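Local coordinates for protein beta-hydroxyacid dehydrogenase, 3-hydroxyisobutyrate dehydrogenase (Saccharomonospora xinjiangensis XJ-54, PDB 6GRL) that probably acts as an NADP-dependent imine reductase, an S-selective oxidoreductase linked to reductive amination and related to 3-hydroxyisobutyrate dehydrogenases, at residues Leu150-Ser155 / Gly170-His175. Numbering follows the deposited sequence.
Sequences LSFSGS and GGVAYH
F152 and V172 cross obliquely on the helix-covered face of two neighbouring strands, with CD2 of F152 3.6 Å from CG1 of V172 in one of two modelled conformers of the valine. CG of F152 stands anti to its own carbonyl carbon and beside the backbone N (chi1 -72°), a setting from which the ring carries CD2 and CE2 to V172. The ring is buried against F159 and L166 of helix 156-166. An alanine in place of F152 would probably open a gap beneath that helix, leaving F159 and L166 without the ring they pack on. L150, buried on the same face, sets CD1 3.5 Å from G171 O. Backbone hydrogen bonds alternate between the strands, L150 N to G171 O, A173 N to L150 O, F152 N to A173 O and H175 N to F152 O (2.9 Å), and the strand directions differ by 30°, as parallel pairing requires. With helix 156-166 linking them, the strands form a beta-alpha-beta unit at the end of the Rossmann-type sheet, where 171-174 is an edge strand. The other face, bearing S151 and A173, is looser: A173 is exposed and S151 partly so. There the H175 ring approaches S151, CE1 lying 3.3 Å from OG, a contact without a hydrogen bond.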
loop_
_atom_site.group_PDB
_atom_site.type_symbol
_atom_site.label_atom_id
_atom_site.label_comp_id
_atom_site.label_asym_id
_atom_site.label_seq_id
_atom_site.Cartn_x
_atom_site.Cartn_y
_atom_site.Cartn_z
ATOM N N LEU A 150 -2.800 7.878 2.312
ATOM C CA LEU A 150 -3.788 6.839 2.565
ATOM C C LEU A 150 -4.526 6.516 1.276
ATOM O O LEU A 150 -4.940 7.424 0.549
ATOM C CB LEU A 150 -4.783 7.273 3.649
ATOM C CG LEU A 150 -4.234 7.536 5.055
ATOM C CD1 LEU A 150 -3.850 8.999 5.227
ATOM C CD2 LEU A 150 -5.248 7.117 6.112
ATOM N N SER A 151 -4.684 5.226 0.997
ATOM C CA SER A 151 -5.456 4.744 -0.141
ATOM C C SER A 151 -6.757 4.140 0.362
ATOM O O SER A 151 -6.762 3.392 1.343
ATOM C CB SER A 151 -4.670 3.700 -0.938
ATOM O OG SER A 151 -3.493 4.253 -1.501
ATOM N N PHE A 152 -7.864 4.459 -0.309
ATOM C CA PHE A 152 -9.177 4.001 0.118
ATOM C C PHE A 152 -9.917 3.331 -1.030
ATOM O O PHE A 152 -9.740 3.682 -2.200
ATOM C CB PHE A 152 -10.028 5.153 0.667
ATOM C CG PHE A 152 -9.569 5.655 2.003
ATOM C CD1 PHE A 152 -9.974 5.028 3.169
ATOM C CD2 PHE A 152 -8.724 6.746 2.091
ATOM C CE1 PHE A 152 -9.548 5.486 4.400
ATOM C CE2 PHE A 152 -8.295 7.209 3.319
ATOM C CZ PHE A 152 -8.708 6.578 4.475
ATOM N N SER A 153 -10.751 2.357 -0.675
ATOM C CA SER A 153 -11.639 1.708 -1.627
ATOM C C SER A 153 -12.929 1.336 -0.911
ATOM O O SER A 153 -12.965 1.191 0.315
ATOM C CB SER A 153 -10.985 0.476 -2.264
ATOM O OG SER A 153 -10.393 -0.364 -1.288
ATOM N N GLY A 154 -13.993 1.191 -1.693
ATOM C CA GLY A 154 -15.316 0.923 -1.179
ATOM C C GLY A 154 -16.323 1.843 -1.830
ATOM O O GLY A 154 -16.072 2.412 -2.898
ATOM N N SER A 155 -17.467 1.998 -1.166
ATOM C CA SER A 155 -18.543 2.819 -1.709
ATOM C C SER A 155 -18.065 4.243 -1.957
ATOM O O SER A 155 -17.498 4.887 -1.070
ATOM C CB SER A 155 -19.736 2.822 -0.754
ATOM O OG SER A 155 -20.601 3.910 -1.032
ATOM N N GLY A 170 -3.760 12.644 6.539
ATOM C CA GLY A 170 -2.718 12.762 5.542
ATOM C C GLY A 170 -3.331 12.863 4.159
ATOM O O GLY A 170 -4.525 13.105 4.005
ATOM N N GLY A 171 -2.480 12.683 3.151
ATOM C CA GLY A 171 -2.966 12.641 1.781
ATOM C C GLY A 171 -3.838 11.417 1.551
ATOM O O GLY A 171 -3.554 10.325 2.043
ATOM N N VAL A 172 -4.897 11.601 0.763
ATOM C CA VAL A 172 -5.935 10.589 0.586
ATOM C C VAL A 172 -6.247 10.430 -0.898
ATOM O O VAL A 172 -6.326 11.420 -1.634
ATOM C CB VAL A 172 -7.207 10.963 1.381
ATOM C CG1 VAL A 172 -8.392 10.130 0.938
ATOM C CG2 VAL A 172 -6.967 10.796 2.874
ATOM N N ALA A 173 -6.429 9.181 -1.336
ATOM C CA ALA A 173 -6.754 8.869 -2.720
ATOM C C ALA A 173 -7.772 7.739 -2.737
ATOM O O ALA A 173 -7.696 6.813 -1.924
ATOM C CB ALA A 173 -5.508 8.474 -3.520
ATOM N N TYR A 174 -8.729 7.826 -3.657
ATOM C CA TYR A 174 -9.779 6.828 -3.809
ATOM C C TYR A 174 -9.495 5.968 -5.033
ATOM O O TYR A 174 -9.131 6.482 -6.095
ATOM C CB TYR A 174 -11.147 7.502 -3.943
ATOM C CG TYR A 174 -12.312 6.549 -4.092
ATOM C CD1 TYR A 174 -12.777 5.811 -3.011
ATOM C CD2 TYR A 174 -12.957 6.400 -5.314
ATOM C CE1 TYR A 174 -13.847 4.943 -3.145
ATOM C CE2 TYR A 174 -14.026 5.536 -5.456
ATOM C CZ TYR A 174 -14.468 4.811 -4.369
ATOM O OH TYR A 174 -15.532 3.951 -4.510
ATOM N N HIS A 175 -9.667 4.651 -4.882
ATOM C CA HIS A 175 -9.257 3.715 -5.919
ATOM C C HIS A 175 -10.402 2.992 -6.614
ATOM O O HIS A 175 -10.182 2.429 -7.691
ATOM C CB HIS A 175 -8.287 2.675 -5.338
ATOM C CG HIS A 175 -6.873 3.159 -5.251
ATOM N ND1 HIS A 175 -6.369 3.789 -4.133
ATOM C CD2 HIS A 175 -5.862 3.124 -6.151
ATOM C CE1 HIS A 175 -5.105 4.110 -4.343
ATOM N NE2 HIS A 175 -4.773 3.719 -5.560
#